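Local coordinates for DUF3863 domain-containing protein (Parabacteroides distasonis, PDB 3LM3), which is of unknown function but is probably a glycoside hydrolase or carbohydrate deacetylase, at residues Asn364-Leu369 and Ile440-Pro445; Gly186-Pro191 and Asp337-Arg342. All coordinates share one frame; numbering follows the deposited sequence.

Contact 1: residues Asn364-Leu369 and Ile440-Pro445; sequences NKEFRL and IRKYYP
Tyr443 and Asn364 lie flat against each other, the amide 2° from parallel with the phenol ring and its CG above one face, toward the rim. Phe367 meets the same ring differently: its edge points toward the face of Tyr443 in an offset T-shaped pair, with CE1 of Phe367 3.6 Å from CD1 of Tyr443. At the far end of the phenol, Tyr443 OH donates over 2.6 Å to the anti lone pair of Glu366 OE1, while Lys442 NZ takes its syn lone pair at 2.9 Å in a salt bridge. Extended beyond CG, the lysine chain reaches out from the helix to get there. Beside this group, Phe367 CZ packs on Tyr444 CE2 at 3.6 Å, rim to rim, and the strand side adds Leu369 CD2 against Ile440 CD1.

Asparagine suits its place because its two polar ends do different work. ND2 donates almost straight (177°) to Tyr444 OH at 3.1 Å, in the amide plane; that hydroxyl also bonds Asn340. OD1 accepts from the backbone N of Glu366, an Asx turn, and from that of Phe367, which lies above the carbonyl plane; together with the ND2 bond these hold the amide's rotation. An alanine in place of Tyr443 would probably open a gap beside the Asn364 amide and leave Glu366 OE1 with one fewer donor. Gripped by a hydroxyl and an ammonium group, the Glu366 carboxylate is likely to stay ionised, holding the end region of helix 434-443 to the turn that leads into strand 367-374.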
# COMPACT_ATOMS: atom_id res chain seq x y z
N ASN A 364 6.85 -3.23 15.34
CA ASN A 364 6.19 -4.20 16.22
C ASN A 364 4.89 -3.57 16.76
O ASN A 364 4.54 -2.45 16.40
CB ASN A 364 7.14 -4.66 17.32
CG ASN A 364 7.59 -3.51 18.20
OD1 ASN A 364 6.80 -2.91 18.91
ND2 ASN A 364 8.88 -3.17 18.09
N LYS A 365 4.16 -4.30 17.60
CA LYS A 365 2.87 -3.82 18.10
C LYS A 365 2.98 -2.47 18.81
O LYS A 365 2.07 -1.68 18.80
CB LYS A 365 2.26 -4.86 19.05
CG LYS A 365 0.93 -4.46 19.65
CD LYS A 365 0.38 -5.53 20.57
CE LYS A 365 0.92 -5.39 21.96
NZ LYS A 365 0.34 -6.40 22.94
N GLU A 366 4.11 -2.26 19.49
CA GLU A 366 4.24 -1.12 20.38
C GLU A 366 4.96 0.10 19.80
O GLU A 366 4.79 1.18 20.33
CB GLU A 366 4.84 -1.54 21.70
CG GLU A 366 3.84 -2.35 22.54
CD GLU A 366 4.36 -2.68 23.93
OE1 GLU A 366 5.29 -3.50 24.04
OE2 GLU A 366 3.82 -2.11 24.89
N PHE A 367 5.75 -0.07 18.74
CA PHE A 367 6.39 1.06 18.08
C PHE A 367 6.95 0.66 16.72
O PHE A 367 7.13 -0.52 16.42
CB PHE A 367 7.51 1.67 18.93
CG PHE A 367 8.68 0.74 19.19
CD1 PHE A 367 8.69 -0.10 20.30
CD2 PHE A 367 9.78 0.72 18.34
CE1 PHE A 367 9.79 -0.93 20.55
CE2 PHE A 367 10.87 -0.12 18.58
CZ PHE A 367 10.86 -0.95 19.69
N ARG A 368 7.24 1.69 15.92
CA ARG A 368 8.19 1.52 14.83
C ARG A 368 9.40 2.41 15.08
O ARG A 368 9.31 3.45 15.75
CB ARG A 368 7.55 1.80 13.46
CG ARG A 368 7.20 3.26 13.20
CD ARG A 368 6.67 3.54 11.82
NE ARG A 368 6.86 4.93 11.47
CZ ARG A 368 6.47 5.50 10.35
NH1 ARG A 368 5.71 4.85 9.47
NH2 ARG A 368 6.81 6.75 10.09
N LEU A 369 10.50 2.00 14.49
CA LEU A 369 11.80 2.64 14.66
C LEU A 369 12.59 2.52 13.36
O LEU A 369 12.72 1.43 12.84
CB LEU A 369 12.58 1.97 15.78
CG LEU A 369 14.05 2.35 16.01
CD1 LEU A 369 14.15 3.77 16.61
CD2 LEU A 369 14.74 1.34 16.96
N ILE A 440 12.42 0.26 23.53
CA ILE A 440 13.28 -0.33 22.53
C ILE A 440 14.01 -1.58 23.03
O ILE A 440 14.04 -2.59 22.34
CB ILE A 440 14.27 0.73 21.93
CG1 ILE A 440 13.48 1.81 21.20
CG2 ILE A 440 15.27 0.10 21.00
CD1 ILE A 440 14.32 3.01 20.83
N ARG A 441 14.61 -1.48 24.22
CA ARG A 441 15.41 -2.59 24.77
C ARG A 441 14.58 -3.86 24.99
O ARG A 441 15.10 -4.97 24.80
CB ARG A 441 16.10 -2.20 26.09
CG ARG A 441 17.13 -3.23 26.57
CD ARG A 441 17.69 -2.89 27.95
NE ARG A 441 18.51 -1.68 27.91
CZ ARG A 441 19.80 -1.64 27.61
NH1 ARG A 441 20.46 -2.76 27.32
NH2 ARG A 441 20.44 -0.48 27.60
N LYS A 442 13.31 -3.69 25.35
CA LYS A 442 12.32 -4.77 25.49
C LYS A 442 12.22 -5.63 24.25
O LYS A 442 12.04 -6.85 24.34
CB LYS A 442 10.94 -4.16 25.78
CG LYS A 442 9.77 -5.15 25.86
CD LYS A 442 8.49 -4.42 26.23
CE LYS A 442 7.25 -5.31 26.11
NZ LYS A 442 6.05 -4.59 26.62
N TYR A 443 12.30 -5.00 23.08
CA TYR A 443 12.26 -5.73 21.83
C TYR A 443 13.62 -6.00 21.20
O TYR A 443 13.83 -7.09 20.66
CB TYR A 443 11.36 -4.98 20.83
CG TYR A 443 9.90 -5.02 21.14
CD1 TYR A 443 9.34 -4.13 22.03
CD2 TYR A 443 9.05 -5.95 20.52
CE1 TYR A 443 8.00 -4.17 22.33
CE2 TYR A 443 7.72 -5.99 20.80
CZ TYR A 443 7.18 -5.10 21.71
OH TYR A 443 5.84 -5.09 22.01
N TYR A 444 14.51 -5.00 21.20
CA TYR A 444 15.78 -5.05 20.47
C TYR A 444 16.93 -4.57 21.38
O TYR A 444 17.52 -3.50 21.16
CB TYR A 444 15.74 -4.20 19.17
CG TYR A 444 14.45 -4.34 18.39
CD1 TYR A 444 14.10 -5.54 17.79
CD2 TYR A 444 13.57 -3.26 18.28
CE1 TYR A 444 12.89 -5.67 17.08
CE2 TYR A 444 12.35 -3.39 17.56
CZ TYR A 444 12.02 -4.59 17.00
OH TYR A 444 10.83 -4.69 16.29
N PRO A 445 17.24 -5.37 22.42
CA PRO A 445 18.28 -4.95 23.38
C PRO A 445 19.64 -4.71 22.72
O PRO A 445 20.41 -3.86 23.19
CB PRO A 445 18.33 -6.13 24.37
CG PRO A 445 17.82 -7.31 23.61
CD PRO A 445 16.78 -6.75 22.65

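Contact 2: residues Gly186-Pro191 and Asp337-Arg342; sequences GSPSYP and DDWNYR
A chi1 of -52° sets CG of Tyr341 anti to its carbonyl carbon, and from there the ring reaches toward Tyr190 and Pro191. Tyr190 has an unusual chi1 of -100°, away from a staggered value, which sets where its CG sits; the ring's further rotation brings its edge toward the face of Tyr341 in a T-shaped pair with centroids 5.3 Å apart. Its CB meets that ring too, a CH-pi contact 3.5 Å from the Tyr341 centroid and 17° off the ring normal. At its far end Tyr190 OH hydrogen-bonds His269 and the backbone N of Trp281.

Tyrosine rather than phenylalanine suits Tyr341's place because the hydroxyl is used: Tyr341 OH donates to Pro191 O at 2.6 Å, in the carbonyl plane and on a lone pair, and also bonds Trp329 NE1 of helix 322-332. Tyr341 lies in strand 341-346, an outermost strand of the four-stranded antiparallel sheet, whereas Pro191 packs on Val213 and Leu215 of the parallel sheet. The bond thus joins the antiparallel sheet to a loop of the alpha/beta part of the chain, whose parallel strands are consistent with the family's membership of a glycoside hydrolase and deacetylase clan.

Trp339 adds a broader flat surface beside Tyr341. Pro191 O and Tyr341 CE2 both lie over the same face of its indole, each toward the rim. Pro188 offers its apolar CG to Trp339 CH2 at 3.9 Å, the two side chains crossing at about a right angle, and the indole NE1 hydrogen-bonds Asn336 OD1.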
# COMPACT_ATOMS: atom_id res chain seq x y z
N GLY A 186 3.15 6.93 9.77
CA GLY A 186 3.23 6.48 11.15
C GLY A 186 2.99 5.02 11.39
O GLY A 186 3.32 4.50 12.48
N SER A 187 2.37 4.34 10.43
CA SER A 187 1.99 2.94 10.58
C SER A 187 3.13 1.98 10.28
O SER A 187 4.14 2.38 9.69
CB SER A 187 0.81 2.62 9.68
OG SER A 187 1.20 2.42 8.31
N PRO A 188 2.96 0.69 10.61
CA PRO A 188 3.79 -0.33 9.97
C PRO A 188 3.51 -0.41 8.49
O PRO A 188 2.43 -0.05 8.04
CB PRO A 188 3.35 -1.65 10.65
CG PRO A 188 2.67 -1.20 11.94
CD PRO A 188 1.99 0.09 11.55
N SER A 189 4.49 -0.87 7.72
CA SER A 189 4.33 -1.05 6.29
C SER A 189 3.90 -2.46 5.93
O SER A 189 3.43 -2.68 4.83
CB SER A 189 5.58 -0.67 5.54
OG SER A 189 6.63 -1.58 5.77
N TYR A 190 4.07 -3.41 6.83
CA TYR A 190 3.61 -4.78 6.62
C TYR A 190 2.31 -4.98 7.39
O TYR A 190 1.85 -4.06 8.11
CB TYR A 190 4.70 -5.79 7.01
CG TYR A 190 5.52 -6.38 5.86
CD1 TYR A 190 5.73 -5.69 4.66
CD2 TYR A 190 6.13 -7.62 6.02
CE1 TYR A 190 6.48 -6.25 3.64
CE2 TYR A 190 6.89 -8.20 5.01
CZ TYR A 190 7.08 -7.49 3.82
OH TYR A 190 7.91 -8.02 2.84
N PRO A 191 1.67 -6.14 7.22
CA PRO A 191 0.28 -6.25 7.65
C PRO A 191 0.13 -6.22 9.16
O PRO A 191 0.99 -6.70 9.91
CB PRO A 191 -0.16 -7.60 7.10
CG PRO A 191 0.73 -7.75 5.88
CD PRO A 191 2.07 -7.26 6.33
N ASP A 337 0.70 -9.51 18.67
CA ASP A 337 1.84 -10.08 19.37
C ASP A 337 2.60 -11.07 18.51
O ASP A 337 3.70 -11.49 18.88
CB ASP A 337 1.38 -10.83 20.63
CG ASP A 337 0.76 -9.92 21.67
OD1 ASP A 337 1.22 -8.77 21.82
OD2 ASP A 337 -0.15 -10.42 22.37
N ASP A 338 2.02 -11.48 17.39
CA ASP A 338 2.53 -12.59 16.60
C ASP A 338 3.54 -12.17 15.53
O ASP A 338 4.17 -13.04 14.92
CB ASP A 338 1.38 -13.33 15.90
CG ASP A 338 0.49 -14.09 16.85
OD1 ASP A 338 0.87 -14.28 18.04
OD2 ASP A 338 -0.59 -14.55 16.40
N TRP A 339 3.70 -10.86 15.30
CA TRP A 339 4.61 -10.37 14.28
C TRP A 339 5.59 -9.35 14.82
O TRP A 339 5.37 -8.72 15.84
CB TRP A 339 3.86 -9.77 13.08
CG TRP A 339 2.90 -8.67 13.42
CD1 TRP A 339 1.56 -8.81 13.63
CD2 TRP A 339 3.18 -7.27 13.55
NE1 TRP A 339 0.99 -7.60 13.88
CE2 TRP A 339 1.96 -6.63 13.86
CE3 TRP A 339 4.33 -6.49 13.44
CZ2 TRP A 339 1.87 -5.27 14.07
CZ3 TRP A 339 4.22 -5.12 13.64
CH2 TRP A 339 3.01 -4.53 13.98
N ASN A 340 6.72 -9.23 14.12
CA ASN A 340 7.78 -8.32 14.48
C ASN A 340 8.60 -8.19 13.21
O ASN A 340 9.24 -9.15 12.81
CB ASN A 340 8.59 -8.88 15.66
CG ASN A 340 9.63 -7.93 16.18
OD1 ASN A 340 10.14 -7.10 15.47
ND2 ASN A 340 9.93 -8.06 17.48
N TYR A 341 8.49 -7.06 12.52
CA TYR A 341 9.08 -6.90 11.20
C TYR A 341 10.37 -6.09 11.22
O TYR A 341 10.50 -5.11 11.97
CB TYR A 341 8.12 -6.22 10.25
CG TYR A 341 6.76 -6.84 10.15
CD1 TYR A 341 6.57 -8.17 9.79
CD2 TYR A 341 5.62 -6.07 10.38
CE1 TYR A 341 5.31 -8.73 9.66
CE2 TYR A 341 4.34 -6.61 10.26
CZ TYR A 341 4.20 -7.94 9.91
OH TYR A 341 2.93 -8.48 9.74
N ARG A 342 11.32 -6.54 10.42
CA ARG A 342 12.60 -5.87 10.25
C ARG A 342 12.93 -5.79 8.77
O ARG A 342 12.64 -6.74 8.02
CB ARG A 342 13.71 -6.64 10.95
CG ARG A 342 13.57 -6.63 12.46
CD ARG A 342 14.57 -7.55 13.12
NE ARG A 342 14.31 -8.91 12.70
CZ ARG A 342 15.16 -9.93 12.74
NH1 ARG A 342 16.40 -9.78 13.21
NH2 ARG A 342 14.75 -11.13 12.31

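Overall arrangement
Both contacts are buried and reach the same antiparallel sheet, but contact 2 lies nearer the middle of the chain, its centre about 13 Å from the chain's centre against about 23 Å for contact 1. Contact 2 joins an outermost strand to an irregular loop through neutral groups alone; contact 1 seats the C-terminal helix on the strand 367-374 and, nearer the surface, adds a salt bridge with the exposed Lys442. The two touch directly: Tyr444 OH lies 2.6 Å from Asn340 OD1, a probable hydrogen bond, Lys365 pairs with Asp337, and Asn364 packs on Trp339. Residues 337-342 thus meet both segments of contact 1, although strand 357-363 separates strands 341-346 and 367-374.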